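Local coordinates for protein putative translation initiation inhibitor (Salmonella typhimurium, PDB 3GTZ) that is of unknown function but, as a YjgF-like protein of the RutC family, has been named a putative translation initiation inhibitor, at residues D36-E39 / Q40-T44; A50-K54 / Q55-K59; S70-A73 / D74-A77; W85-A88 / G89-P92. All blocks are in the same frame, centred on the assembly; numbering follows the deposited sequence.

How the interactions relate
Along the chain the four contacts come in series, and all lie within one YjgF-like domain. Interactions 1 and 2 mark the start and the end of helix 37-54, their centres about 19 Å apart. Interaction 3 leads into helix 75-85 and interaction 4 follows its end, about 21 Å apart between centres. The first two touch the second pair at both ends: A37 and F38 of interaction 1 pack on D74 and A77 of interaction 3, while K59 of interaction 2 reaches W85 and V87 of interaction 4. Together they frame the two helices lying against the mixed sheet. Interactions 3 and 4 both also meet a second subunit of the trimeric assembly.

Interaction 1. Residues D36-E39 / Q40-T44; sequences DAFE and QTANT
T41 turns its hydroxyl back onto the preceding helical turn, where OG1 donates to A37 O at 2.8 Å. The torsion explains this: OG1 lies beside the backbone N and opposite the carbonyl carbon (chi1 -56°). T41 N also donates to A37 O, at 2.9 Å, and the two donors reach that oxygen from opposite faces of its carbonyl plane, so one acceptor is gripped twice. T44 repeats the pattern one turn on, OG1 lying 2.5 Å from Q40 O, which also accepts from T44 N. At the start of the helix D36 is the N-cap. Its OD2 accepts from E39 N at 2.9 Å, with an N-H...O angle of 169°, while D36 O receives Q40 N at 3.0 Å. F38 lays one ring face toward the methyl of A42, CZ to CB being 4.5 Å. The Q40 side chain, extended beyond CG, carries its amide away from the helix: OE1 accepts from K107 N, and NE2 donates to N32 O and K105 O. In this first part of helix 37-54, T41 packs on M78 and A81, and A42 on A81, of helix 75-85, while Q40 and T41 pack on V108 of strand 108-115.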
loop_
_atom_site.group_PDB
_atom_site.type_symbol
_atom_site.label_atom_id
_atom_site.label_comp_id
_atom_site.label_asym_id
_atom_site.label_seq_id
_atom_site.Cartn_x
_atom_site.Cartn_y
_atom_site.Cartn_z
ATOM N N ASP A 36 20.045 15.263 -3.955
ATOM C CA ASP A 36 20.313 13.862 -3.856
ATOM C C ASP A 36 19.307 13.137 -2.941
ATOM O O ASP A 36 18.439 13.762 -2.350
ATOM C CB ASP A 36 21.765 13.643 -3.382
ATOM C CG ASP A 36 22.036 14.175 -1.932
ATOM O OD1 ASP A 36 23.236 14.345 -1.571
ATOM O OD2 ASP A 36 21.073 14.421 -1.152
ATOM N N ALA A 37 19.430 11.817 -2.826
ATOM C CA ALA A 37 18.429 11.020 -2.125
ATOM C C ALA A 37 18.428 11.265 -0.623
ATOM O O ALA A 37 17.376 11.112 0.001
ATOM C CB ALA A 37 18.610 9.518 -2.401
ATOM N N PHE A 38 19.606 11.583 -0.041
ATOM C CA PHE A 38 19.667 11.875 1.389
ATOM C C PHE A 38 18.868 13.134 1.703
ATOM O O PHE A 38 18.019 13.130 2.585
ATOM C CB PHE A 38 21.086 12.020 1.938
ATOM C CG PHE A 38 21.095 12.452 3.376
ATOM C CD1 PHE A 38 20.812 11.539 4.385
ATOM C CD2 PHE A 38 21.265 13.784 3.709
ATOM C CE1 PHE A 38 20.765 11.931 5.695
ATOM C CE2 PHE A 38 21.193 14.188 5.009
ATOM C CZ PHE A 38 20.934 13.255 6.018
ATOM N N GLU A 39 19.110 14.196 0.962
ATOM C CA GLU A 39 18.322 15.406 1.143
ATOM C C GLU A 39 16.840 15.155 0.899
ATOM O O GLU A 39 16.017 15.585 1.699
ATOM C CB GLU A 39 18.810 16.523 0.251
ATOM C CG GLU A 39 18.115 17.855 0.501
ATOM C CD GLU A 39 18.829 19.013 -0.152
ATOM O OE1 GLU A 39 19.998 18.873 -0.566
ATOM O OE2 GLU A 39 18.228 20.094 -0.252
ATOM N N GLN A 40 16.497 14.436 -0.173
ATOM C CA GLN A 40 15.092 14.251 -0.529
ATOM C C GLN A 40 14.386 13.438 0.546
ATOM O O GLN A 40 13.257 13.777 0.933
ATOM C CB GLN A 40 14.942 13.607 -1.899
ATOM C CG GLN A 40 15.134 14.576 -3.094
ATOM C CD GLN A 40 14.630 14.037 -4.426
ATOM O OE1 GLN A 40 14.212 12.904 -4.510
ATOM N NE2 GLN A 40 14.654 14.860 -5.466
ATOM N N THR A 41 15.062 12.415 1.086
ATOM C CA THR A 41 14.465 11.621 2.164
ATOM C C THR A 41 14.302 12.427 3.470
ATOM O O THR A 41 13.235 12.457 4.062
ATOM C CB THR A 41 15.257 10.328 2.418
ATOM O OG1 THR A 41 15.348 9.585 1.193
ATOM C CG2 THR A 41 14.599 9.465 3.555
ATOM N N ALA A 42 15.370 13.088 3.904
ATOM C CA ALA A 42 15.362 13.926 5.120
ATOM C C ALA A 42 14.286 15.016 5.060
ATOM O O ALA A 42 13.557 15.283 6.019
ATOM C CB ALA A 42 16.699 14.565 5.253
ATOM N N ASN A 43 14.204 15.644 3.903
ATOM C CA ASN A 43 13.236 16.699 3.637
ATOM C C ASN A 43 11.812 16.138 3.639
ATOM O O ASN A 43 10.899 16.775 4.144
ATOM C CB ASN A 43 13.578 17.311 2.291
ATOM C CG ASN A 43 12.969 18.688 2.065
ATOM O OD1 ASN A 43 11.835 18.945 2.365
ATOM N ND2 ASN A 43 13.764 19.573 1.452
ATOM N N THR A 44 11.627 14.937 3.104
ATOM C CA THR A 44 10.306 14.380 3.050
ATOM C C THR A 44 9.842 13.955 4.417
ATOM O O THR A 44 8.674 14.122 4.738
ATOM C CB THR A 44 10.168 13.232 2.057
ATOM O OG1 THR A 44 10.736 13.637 0.823
ATOM C CG2 THR A 44 8.680 12.892 1.816
#

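Interaction 2. Residues A50-K54 / Q55-K59; sequences AVLEK and QGSSK
L52 O receives S57 N at 2.7 Å, and the donor comes in tilted 30° from the carbonyl plane. Next to it, G56 N donates to E53 O at 2.9 Å with a fairly straight N-H...O angle of 159°, although the donor stands above that carbonyl plane. Q55 N adds only a weak bond to L52 O. The chain thus folds back over the last turn of the helix, and the E53 CA hydrogen points at S57 O, with CA and O 3.3 Å apart. Side chains follow the same return: L52 sends CD1 to within 3.2 Å of S58 O, while S57 CB rests 3.4 Å from L52 O.

This nested pair, S57 N to L52 O outside G56 N to E53 O, is a Schellman motif that ends helix 37-54, with G56 as its C-prime residue at positive phi (78°). Beyond the motif, E53 OE1 accepts from a water at 2.5 Å, and that water accepts weakly from K59 N, a water-mediated link from the helix end to the outgoing loop. Q55 is bent at chi2, and its amide end passes across the K54 chain at an angle, NE2 to K54 CG 3.9 Å. Further out, S57 OG bonds to A115 O and ties the loop to the end of strand 108-115, while S58 OG bonds to S60 OG within the loop. V51 and Q55 face strands 15-20 and 23-28, while K59 NZ bonds to W85 O and its charged end meets the W85 ring.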
loop_
_atom_site.group_PDB
_atom_site.type_symbol
_atom_site.label_atom_id
_atom_site.label_comp_id
_atom_site.label_asym_id
_atom_site.label_seq_id
_atom_site.Cartn_x
_atom_site.Cartn_y
_atom_site.Cartn_z
ATOM N N ALA A 50 5.455 17.864 9.757
ATOM C CA ALA A 50 4.667 19.093 9.669
ATOM C C ALA A 50 3.195 18.787 9.436
ATOM O O ALA A 50 2.334 19.343 10.119
ATOM C CB ALA A 50 5.201 19.994 8.556
ATOM N N VAL A 51 2.934 17.898 8.475
ATOM C CA VAL A 51 1.597 17.393 8.180
ATOM C C VAL A 51 0.987 16.728 9.396
ATOM O O VAL A 51 -0.130 17.007 9.705
ATOM C CB VAL A 51 1.633 16.362 6.981
ATOM C CG1 VAL A 51 0.527 15.323 7.083
ATOM C CG2 VAL A 51 1.605 17.095 5.641
ATOM N N LEU A 52 1.712 15.836 10.078
ATOM C CA LEU A 52 1.165 15.151 11.248
ATOM C C LEU A 52 0.850 16.124 12.395
ATOM O O LEU A 52 -0.168 15.966 13.071
ATOM C CB LEU A 52 2.091 14.031 11.746
ATOM C CG LEU A 52 2.303 12.793 10.873
ATOM C CD1 LEU A 52 3.402 11.922 11.440
ATOM C CD2 LEU A 52 1.020 12.007 10.763
ATOM N N GLU A 53 1.677 17.142 12.610
ATOM C CA GLU A 53 1.414 18.017 13.761
ATOM C C GLU A 53 0.355 19.085 13.503
ATOM O O GLU A 53 -0.359 19.489 14.413
ATOM C CB GLU A 53 2.694 18.510 14.506
ATOM C CG GLU A 53 3.829 19.114 13.720
ATOM C CD GLU A 53 5.216 18.621 14.230
ATOM O OE1 GLU A 53 5.261 17.546 14.864
ATOM O OE2 GLU A 53 6.258 19.290 13.985
ATOM N N LYS A 54 0.166 19.453 12.246
ATOM C CA LYS A 54 -0.913 20.361 11.878
ATOM C C LYS A 54 -2.256 19.740 12.288
ATOM O O LYS A 54 -3.180 20.479 12.615
ATOM C CB LYS A 54 -0.848 20.676 10.368
ATOM C CG LYS A 54 -1.941 21.609 9.820
ATOM C CD LYS A 54 -1.432 23.050 9.609
ATOM C CE LYS A 54 -2.621 24.045 9.267
ATOM N NZ LYS A 54 -2.290 25.544 9.385
ATOM N N GLN A 55 -2.333 18.395 12.300
ATOM C CA GLN A 55 -3.532 17.653 12.704
ATOM C C GLN A 55 -3.501 17.193 14.167
ATOM O O GLN A 55 -4.335 16.384 14.613
ATOM C CB GLN A 55 -3.709 16.412 11.798
ATOM C CG GLN A 55 -3.909 16.743 10.333
ATOM C CD GLN A 55 -4.942 17.840 10.149
ATOM O OE1 GLN A 55 -6.001 17.814 10.767
ATOM N NE2 GLN A 55 -4.636 18.800 9.322
ATOM N N GLY A 56 -2.525 17.674 14.917
ATOM C CA GLY A 56 -2.414 17.273 16.304
ATOM C C GLY A 56 -1.802 15.902 16.502
ATOM O O GLY A 56 -1.786 15.423 17.630
ATOM N N SER A 57 -1.288 15.260 15.441
ATOM C CA SER A 57 -0.607 13.965 15.612
ATOM C C SER A 57 0.881 14.207 15.645
ATOM O O SER A 57 1.298 15.340 15.746
ATOM C CB SER A 57 -0.990 13.006 14.493
ATOM O OG SER A 57 -0.516 11.709 14.757
ATOM N N SER A 58 1.694 13.157 15.574
ATOM C CA SER A 58 3.154 13.343 15.569
ATOM C C SER A 58 3.853 12.116 14.920
ATOM O O SER A 58 3.174 11.185 14.547
ATOM C CB SER A 58 3.649 13.641 17.000
ATOM O OG SER A 58 3.903 12.444 17.717
ATOM N N LYS A 59 5.173 12.128 14.776
ATOM C CA LYS A 59 5.881 10.994 14.156
ATOM C C LYS A 59 5.963 9.763 15.015
ATOM O O LYS A 59 6.282 8.672 14.521
ATOM C CB LYS A 59 7.298 11.356 13.697
ATOM C CG LYS A 59 8.228 11.916 14.760
ATOM C CD LYS A 59 9.569 12.218 14.154
ATOM C CE LYS A 59 10.457 13.020 15.042
ATOM N NZ LYS A 59 11.847 12.913 14.474
HETATM O O HOH W 1 6.338 15.259 14.739
#

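Interaction 3. Residues S70-A73 / D74-A77; sequences SDKA and DFAA
F75 folds its ring back along K72, and its atoms can be followed outward from the backbone. CB lies 3.7 Å from K72 O. CG, opposite the carbonyl carbon and beside the backbone N (chi1 -80°), comes to 3.5 Å from the same oxygen, and CD2 closes to 3.1 Å, so the carbonyl meets the ring obliquely at its inner end. At CE2 the partner changes to the aliphatic part of the lysine: K72 CG is 3.2 Å away, a tight approach. CZ, at the tip, is still 4.0 Å from K72 CG. The two side chains run side by side and point the same way, and L101 of the second subunit packs on both.

The backbone beneath is a 3-10 turn leading into helix 75-85, the connecting helix of a beta-alpha-beta crossover from strand 62-69 to the parallel strand 93-98. D74 N donates to D71 O at 3.2 Å, from above the carbonyl plane, and F75 N bonds weakly to K72 O; both bonds span three residues. D71 OD1 accepts weakly from A73 N, two residues on, as in an Asx turn. Where the helix begins, a water stands in for a direct bond between A73 O and A77 N: it donates to the carbonyl at 2.8 Å and accepts from the amide at 2.9 Å. D74 sets its CG beside its own backbone N, and its carboxylate lies near that of D71 without touching it, which may raise the proton affinity of either group. Before the turn, S70 shares backbone bonds with K107, and its carbonyl accepts from Q98 NE2.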
loop_
_atom_site.group_PDB
_atom_site.type_symbol
_atom_site.label_atom_id
_atom_site.label_comp_id
_atom_site.label_asym_id
_atom_site.label_seq_id
_atom_site.Cartn_x
_atom_site.Cartn_y
_atom_site.Cartn_z
ATOM N N SER A 70 13.686 5.230 -6.513
ATOM C CA SER A 70 13.883 5.011 -7.937
ATOM C C SER A 70 15.131 4.161 -8.280
ATOM O O SER A 70 15.203 3.563 -9.359
ATOM C CB SER A 70 13.928 6.354 -8.670
ATOM O OG SER A 70 15.076 7.078 -8.331
ATOM N N ASP A 71 16.085 4.084 -7.353
ATOM C CA ASP A 71 17.375 3.467 -7.623
ATOM C C ASP A 71 17.805 2.725 -6.379
ATOM O O ASP A 71 17.702 3.237 -5.283
ATOM C CB ASP A 71 18.408 4.537 -7.999
ATOM C CG ASP A 71 19.535 4.009 -8.879
ATOM O OD1 ASP A 71 19.896 2.801 -8.777
ATOM O OD2 ASP A 71 20.103 4.823 -9.655
ATOM N N LYS A 72 18.291 1.510 -6.577
ATOM C CA LYS A 72 18.692 0.609 -5.529
ATOM C C LYS A 72 19.968 1.141 -4.860
ATOM O O LYS A 72 20.245 0.806 -3.702
ATOM C CB LYS A 72 18.963 -0.786 -6.147
ATOM C CG LYS A 72 18.343 -1.980 -5.418
ATOM C CD LYS A 72 17.871 -3.098 -6.392
ATOM C CE LYS A 72 18.054 -4.510 -5.800
ATOM N NZ LYS A 72 17.612 -5.568 -6.751
ATOM N N ALA A 73 20.737 1.942 -5.601
ATOM C CA ALA A 73 21.952 2.586 -5.088
ATOM C C ALA A 73 21.681 3.665 -3.989
ATOM O O ALA A 73 22.609 4.121 -3.301
ATOM C CB ALA A 73 22.751 3.227 -6.272
ATOM N N ASP A 74 20.419 4.068 -3.842
ATOM C CA ASP A 74 20.032 5.094 -2.877
ATOM C C ASP A 74 19.571 4.531 -1.545
ATOM O O ASP A 74 19.330 5.298 -0.643
ATOM C CB ASP A 74 18.965 6.018 -3.483
ATOM C CG ASP A 74 19.556 6.990 -4.484
ATOM O OD1 ASP A 74 20.766 7.305 -4.357
ATOM O OD2 ASP A 74 18.825 7.441 -5.396
ATOM N N PHE A 75 19.500 3.210 -1.406
ATOM C CA PHE A 75 19.118 2.576 -0.119
ATOM C C PHE A 75 19.879 3.127 1.122
ATOM O O PHE A 75 19.274 3.372 2.172
ATOM C CB PHE A 75 19.318 1.051 -0.161
ATOM C CG PHE A 75 18.209 0.271 -0.860
ATOM C CD1 PHE A 75 16.871 0.505 -0.595
ATOM C CD2 PHE A 75 18.515 -0.775 -1.734
ATOM C CE1 PHE A 75 15.851 -0.262 -1.222
ATOM C CE2 PHE A 75 17.498 -1.536 -2.355
ATOM C CZ PHE A 75 16.173 -1.265 -2.101
ATOM N N ALA A 76 21.193 3.302 1.015
ATOM C CA ALA A 76 22.000 3.685 2.171
ATOM C C ALA A 76 21.737 5.132 2.518
ATOM O O ALA A 76 21.666 5.482 3.682
ATOM C CB ALA A 76 23.543 3.446 1.931
ATOM N N ALA A 77 21.609 5.968 1.502
ATOM C CA ALA A 77 21.322 7.374 1.725
ATOM C C ALA A 77 19.972 7.569 2.426
ATOM O O ALA A 77 19.887 8.343 3.356
ATOM C CB ALA A 77 21.379 8.115 0.471
HETATM O O HOH W 2 23.010 5.764 -1.011
#

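Interaction 4. Residues W85-A88 / G89-P92; sequences WVVA and GHAP
V86 and A91 meet because the valine's chi1 of 68° puts CG1 between its backbone N and carbonyl carbon and swings CG2 opposite the N, bringing CG2 to 3.5 Å from A91 CB. V87 is rotated otherwise: its CG1 stands opposite the backbone N (chi1 180°), 3.8 Å from H90 CB and 4.0 Å from H90 CD2. The valine and the imidazole run at a slant to each other, and the methyl approaches the ring obliquely. A88 O comes at the ring edge instead, near its plane, 3.4 Å from H90 CD2.

Both approaches follow from a type II beta turn from V87 to H90. H90 N donates to V87 O at 2.9 Å, the donor standing above the carbonyl plane, and G89 takes the positive phi (77°) that this turn type requires at its third position. The turn lies in the loop joining helix 75-85 to strand 93-98, just after the chain leaves helical angles at V86. Before it, W85 NE1 bonds to D49 OD1, and the W85 ring meets that of W82, their planes at about 55°. The second subunit packs on this loop: its D12 touches V86 and A88, its W14 touches A91, and its S15 OG bonds to A91 O.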
loop_
_atom_site.group_PDB
_atom_site.type_symbol
_atom_site.label_atom_id
_atom_site.label_comp_id
_atom_site.label_asym_id
_atom_site.label_seq_id
_atom_site.Cartn_x
_atom_site.Cartn_y
_atom_site.Cartn_z
ATOM N N TRP A 85 16.108 10.458 12.027
ATOM C CA TRP A 85 14.757 10.974 12.304
ATOM C C TRP A 85 13.909 10.067 13.156
ATOM O O TRP A 85 13.221 10.539 14.032
ATOM C CB TRP A 85 14.075 11.193 10.953
ATOM C CG TRP A 85 12.584 11.296 10.938
ATOM C CD1 TRP A 85 11.858 12.441 10.940
ATOM C CD2 TRP A 85 11.640 10.230 10.774
ATOM N NE1 TRP A 85 10.500 12.162 10.858
ATOM C CE2 TRP A 85 10.337 10.813 10.752
ATOM C CE3 TRP A 85 11.753 8.847 10.675
ATOM C CZ2 TRP A 85 9.164 10.055 10.647
ATOM C CZ3 TRP A 85 10.552 8.069 10.576
ATOM C CH2 TRP A 85 9.296 8.691 10.567
ATOM N N VAL A 86 13.910 8.765 12.873
ATOM C CA VAL A 86 12.996 7.801 13.509
ATOM C C VAL A 86 13.029 7.880 15.036
ATOM O O VAL A 86 14.067 8.162 15.596
ATOM C CB VAL A 86 13.341 6.362 13.081
ATOM C CG1 VAL A 86 14.711 5.924 13.675
ATOM C CG2 VAL A 86 12.232 5.405 13.476
ATOM N N VAL A 87 11.894 7.651 15.691
ATOM C CA VAL A 87 11.803 7.706 17.122
ATOM C C VAL A 87 12.004 6.293 17.703
ATOM O O VAL A 87 11.191 5.373 17.491
ATOM C CB VAL A 87 10.500 8.343 17.596
ATOM C CG1 VAL A 87 10.429 8.380 19.182
ATOM C CG2 VAL A 87 10.363 9.777 17.015
ATOM N N ALA A 88 13.137 6.120 18.392
ATOM C CA ALA A 88 13.487 4.830 19.003
ATOM C C ALA A 88 12.324 4.335 19.871
ATOM O O ALA A 88 11.723 5.094 20.647
ATOM C CB ALA A 88 14.783 4.944 19.831
ATOM N N GLY A 89 11.965 3.076 19.691
ATOM C CA GLY A 89 10.841 2.496 20.445
ATOM C C GLY A 89 9.437 2.880 19.962
ATOM O O GLY A 89 8.456 2.328 20.453
ATOM N N HIS A 90 9.331 3.821 19.018
ATOM C CA HIS A 90 8.031 4.299 18.548
ATOM C C HIS A 90 7.976 4.316 17.006
ATOM O O HIS A 90 7.247 5.077 16.405
ATOM C CB HIS A 90 7.752 5.680 19.137
ATOM C CG HIS A 90 7.602 5.669 20.617
ATOM N ND1 HIS A 90 6.393 5.442 21.241
ATOM C CD2 HIS A 90 8.518 5.797 21.608
ATOM C CE1 HIS A 90 6.567 5.457 22.549
ATOM N NE2 HIS A 90 7.845 5.680 22.799
ATOM N N ALA A 91 8.760 3.451 16.394
ATOM C CA ALA A 91 8.877 3.378 14.952
ATOM C C ALA A 91 7.702 2.573 14.319
ATOM O O ALA A 91 7.222 1.590 14.882
ATOM C CB ALA A 91 10.206 2.716 14.600
ATOM N N PRO A 92 7.288 2.939 13.111
ATOM C CA PRO A 92 6.256 2.152 12.459
ATOM C C PRO A 92 6.808 0.887 11.793
ATOM O O PRO A 92 8.030 0.685 11.749
ATOM C CB PRO A 92 5.739 3.105 11.413
ATOM C CG PRO A 92 6.950 3.898 11.034
ATOM C CD PRO A 92 7.776 4.036 12.270
#